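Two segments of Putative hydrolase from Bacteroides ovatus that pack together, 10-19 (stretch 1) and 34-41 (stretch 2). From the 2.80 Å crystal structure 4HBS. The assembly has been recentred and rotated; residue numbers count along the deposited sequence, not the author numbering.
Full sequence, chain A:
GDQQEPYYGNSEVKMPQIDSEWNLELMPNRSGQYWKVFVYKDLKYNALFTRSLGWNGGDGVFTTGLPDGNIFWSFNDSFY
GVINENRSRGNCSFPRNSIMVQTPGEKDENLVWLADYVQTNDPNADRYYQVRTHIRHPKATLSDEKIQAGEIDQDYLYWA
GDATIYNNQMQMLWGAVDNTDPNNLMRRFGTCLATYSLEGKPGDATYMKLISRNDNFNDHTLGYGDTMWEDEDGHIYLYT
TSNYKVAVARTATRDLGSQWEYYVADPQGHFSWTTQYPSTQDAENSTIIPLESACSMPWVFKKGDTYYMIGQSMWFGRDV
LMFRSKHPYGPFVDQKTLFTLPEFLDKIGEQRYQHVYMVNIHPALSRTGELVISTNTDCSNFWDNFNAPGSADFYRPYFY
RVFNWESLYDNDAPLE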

# COMPACT_ATOMS: atom_id res chain seq x y z
N ASN A 10 22.64 15.36 -20.16
CA ASN A 10 21.63 16.41 -20.10
C ASN A 10 21.94 17.39 -18.96
O ASN A 10 21.82 17.03 -17.79
CB ASN A 10 20.23 15.81 -19.93
CG ASN A 10 19.85 14.84 -21.04
OD1 ASN A 10 20.66 14.51 -21.92
ND2 ASN A 10 18.62 14.34 -21.00
N SER A 11 22.35 18.64 -19.31
CA SER A 11 22.70 19.69 -18.34
C SER A 11 21.47 20.40 -17.71
O SER A 11 21.66 21.19 -16.78
CB SER A 11 23.59 20.75 -18.99
OG SER A 11 22.86 21.56 -19.90
N GLU A 12 20.24 20.15 -18.23
CA GLU A 12 19.04 20.80 -17.72
C GLU A 12 18.67 20.28 -16.31
O GLU A 12 18.64 19.06 -16.09
CB GLU A 12 17.85 20.61 -18.69
N VAL A 13 18.41 21.21 -15.36
CA VAL A 13 18.02 20.92 -13.98
C VAL A 13 16.62 21.52 -13.79
O VAL A 13 16.48 22.72 -13.55
CB VAL A 13 19.05 21.47 -12.94
CG1 VAL A 13 18.86 20.81 -11.58
CG2 VAL A 13 20.48 21.26 -13.43
N LYS A 14 15.58 20.69 -13.98
CA LYS A 14 14.17 21.12 -13.88
C LYS A 14 13.81 21.50 -12.42
O LYS A 14 13.43 20.63 -11.62
CB LYS A 14 13.22 20.02 -14.41
N MSE A 15 13.94 22.82 -12.08
CA MSE A 15 13.63 23.34 -10.73
C MSE A 15 12.14 23.19 -10.39
O MSE A 15 11.31 23.75 -11.09
CB MSE A 15 14.03 24.82 -10.64
CG MSE A 15 15.56 25.02 -10.57
SE MSE A 15 16.39 24.40 -8.91
CE MSE A 15 15.20 25.30 -7.76
N PRO A 16 11.76 22.42 -9.36
CA PRO A 16 10.33 22.22 -9.10
C PRO A 16 9.66 23.44 -8.49
O PRO A 16 10.27 24.12 -7.66
CB PRO A 16 10.31 21.00 -8.16
CG PRO A 16 11.60 21.06 -7.44
CD PRO A 16 12.59 21.63 -8.42
N GLN A 17 8.43 23.75 -8.94
CA GLN A 17 7.65 24.89 -8.44
C GLN A 17 6.75 24.38 -7.34
O GLN A 17 5.76 23.70 -7.62
CB GLN A 17 6.83 25.55 -9.57
CG GLN A 17 7.69 26.21 -10.67
CD GLN A 17 7.83 25.33 -11.91
OE1 GLN A 17 6.88 25.17 -12.69
NE2 GLN A 17 9.00 24.73 -12.11
N ILE A 18 7.12 24.66 -6.07
CA ILE A 18 6.39 24.18 -4.90
C ILE A 18 5.54 25.31 -4.31
O ILE A 18 6.07 26.35 -3.95
CB ILE A 18 7.38 23.54 -3.84
CG1 ILE A 18 7.62 22.05 -4.14
CG2 ILE A 18 6.85 23.66 -2.39
CD1 ILE A 18 8.30 21.78 -5.32
N ASP A 19 4.23 25.07 -4.18
CA ASP A 19 3.31 26.01 -3.53
C ASP A 19 3.53 25.83 -2.03
O ASP A 19 3.62 24.70 -1.56
CB ASP A 19 1.84 25.69 -3.92
CG ASP A 19 0.78 26.73 -3.55
OD1 ASP A 19 1.03 27.53 -2.63
OD2 ASP A 19 -0.32 26.68 -4.13
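Stretch 2 34-41: YWKVFVYK

Stretch 2 runs alongside stretch 1 in nearly the same sense, the end-to-end directions of the touching parts lying 21° apart. Stretch 1 is extended from Glu12 onward without forming a regular strand. Stretch 2 starts with a type I turn from Tyr34 to Val37, closed by a 3.1 Å hydrogen bond from Val37 N to Tyr34 O, and then straightens into a strand at 38-41. Val13 CA is 6.1 Å from Lys36 CA. Further along, Pro16 CA is 7.8 Å from Phe38 CA, and at the far end Ile18 CA is 10.2 Å from Tyr40 CA. The backbones therefore diverge along the contact, and no backbone hydrogen bond joins them; side chains must span the widening gap.

The strand supplies its spanning residues by simple alternation. Phe38 and Tyr40 send their CA-to-CB bonds toward stretch 1, whereas Val37, Val39 and Lys41 make no contact with it. Stretch 1 answers in kind at its far end, where Pro16 and Ile18 point toward stretch 2 and Gln17 points away.

At the turn, Lys36 acts as a long polar reach. Its CB points toward stretch 1, chi1 is m, and chi2 and chi3 are both t, so the chain is extended through most of its length; chi4, at 123°, lies between wells. This carries NZ to the backbone of Asn10, where Lys36 NZ donates a 2.7 Å hydrogen bond to Asn10 O. Lys36 NZ also donates to Tyr34 OH at 3.0 Å, so one ammonium ties the poorly ordered start of stretch 1 to the turn. On the way, the aliphatic part of the lysine passes Glu12 O, which is 3.6 Å from Lys36 CE.

Val13, with chi1 t, sets both methyls against the indole, Val13 CG2 3.7 Å from Trp35 CH2 and Val13 CG1 3.9 Å from Trp35 CZ3; Val13 CG1 also lies 4.3 Å from Phe38 CZ, at the edge of that ring. The indole gets there although Trp35 starts sideways: chi1 p and chi2 of -86° bring its end nearer to stretch 1.

Phe38 is the centre of the apolar packing. With chi1 m and chi2 of -78°, it offers a face to Pro16; Pro16 CD sits 3.5 Å from Phe38 CD2 and 3.9 Å from the Phe38 ring centroid, 28° off the normal, in a CH-pi contact. The CA-to-CB bond of the selenomethionine Met15 points away from stretch 2, yet three m rotamers fold its end round, leaving Met15 SE 4.3 Å from Phe38 CZ in an oblique approach.

Tyr40 spans the wider end. Its chi1 is also m, and its long ring places Tyr40 OH 3.5 Å from Pro16 CG and 3.5 Å from Ile18 CD1. Ile18 reaches back with chi1 m and chi2 p, bringing Ile18 CD1 within 3.8 Å of Tyr40 CZ. Along the strand, where the backbones separate, two aromatic side chains with chi1 m keep the contact closed, and the hydroxyl of Tyr40 makes the closest approach at the wider end.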

# COMPACT_ATOMS: atom_id res chain seq x y z
N TYR A 34 20.41 11.25 -6.22
CA TYR A 34 21.00 12.03 -7.31
C TYR A 34 20.71 13.50 -7.06
O TYR A 34 19.62 13.82 -6.60
CB TYR A 34 20.37 11.55 -8.65
CG TYR A 34 20.84 12.18 -9.94
CD1 TYR A 34 22.20 12.36 -10.20
CD2 TYR A 34 19.95 12.42 -10.99
CE1 TYR A 34 22.65 12.85 -11.43
CE2 TYR A 34 20.39 12.89 -12.22
CZ TYR A 34 21.74 13.11 -12.44
OH TYR A 34 22.14 13.57 -13.68
N TRP A 35 21.67 14.38 -7.30
CA TRP A 35 21.50 15.82 -7.04
C TRP A 35 20.34 16.51 -7.85
O TRP A 35 19.83 17.53 -7.40
CB TRP A 35 22.82 16.57 -7.28
CG TRP A 35 23.31 16.56 -8.70
CD1 TRP A 35 24.06 15.60 -9.32
CD2 TRP A 35 23.13 17.61 -9.66
NE1 TRP A 35 24.34 15.98 -10.61
CE2 TRP A 35 23.79 17.21 -10.84
CE3 TRP A 35 22.44 18.82 -9.64
CZ2 TRP A 35 23.80 18.00 -11.98
CZ3 TRP A 35 22.46 19.61 -10.77
CH2 TRP A 35 23.14 19.21 -11.92
N LYS A 36 19.93 15.97 -9.02
CA LYS A 36 18.81 16.56 -9.80
C LYS A 36 17.42 16.09 -9.25
O LYS A 36 16.38 16.61 -9.69
CB LYS A 36 18.90 16.18 -11.30
CG LYS A 36 20.13 16.67 -12.05
CD LYS A 36 19.95 16.45 -13.56
CE LYS A 36 21.05 17.05 -14.42
NZ LYS A 36 21.71 16.03 -15.28
N VAL A 37 17.40 15.09 -8.34
CA VAL A 37 16.16 14.56 -7.78
C VAL A 37 15.85 15.30 -6.47
O VAL A 37 16.65 15.26 -5.55
CB VAL A 37 16.28 13.02 -7.59
CG1 VAL A 37 15.08 12.46 -6.82
CG2 VAL A 37 16.41 12.33 -8.95
N PHE A 38 14.70 16.00 -6.41
CA PHE A 38 14.28 16.75 -5.22
C PHE A 38 13.29 15.93 -4.43
O PHE A 38 12.23 15.59 -4.95
CB PHE A 38 13.68 18.10 -5.62
CG PHE A 38 14.66 18.90 -6.44
CD1 PHE A 38 15.71 19.57 -5.83
CD2 PHE A 38 14.62 18.86 -7.83
CE1 PHE A 38 16.66 20.27 -6.59
CE2 PHE A 38 15.57 19.57 -8.59
CZ PHE A 38 16.59 20.25 -7.96
N VAL A 39 13.67 15.55 -3.20
CA VAL A 39 12.86 14.74 -2.28
C VAL A 39 12.35 15.65 -1.18
O VAL A 39 13.11 16.46 -0.64
CB VAL A 39 13.67 13.57 -1.70
CG1 VAL A 39 12.80 12.70 -0.79
CG2 VAL A 39 14.29 12.72 -2.80
N TYR A 40 11.07 15.48 -0.80
CA TYR A 40 10.43 16.28 0.23
C TYR A 40 9.67 15.45 1.19
O TYR A 40 9.11 14.43 0.79
CB TYR A 40 9.41 17.23 -0.40
CG TYR A 40 9.97 18.26 -1.34
CD1 TYR A 40 10.20 17.96 -2.68
CD2 TYR A 40 10.16 19.58 -0.93
CE1 TYR A 40 10.72 18.91 -3.56
CE2 TYR A 40 10.66 20.55 -1.81
CZ TYR A 40 10.93 20.21 -3.12
OH TYR A 40 11.43 21.15 -3.99
N LYS A 41 9.54 15.93 2.43
CA LYS A 41 8.66 15.33 3.43
C LYS A 41 7.31 16.02 3.24
O LYS A 41 7.28 17.24 3.32
CB LYS A 41 9.18 15.59 4.86
CG LYS A 41 10.46 14.91 5.24
CD LYS A 41 10.95 15.42 6.61
CE LYS A 41 11.94 14.49 7.28
NZ LYS A 41 13.09 15.22 7.89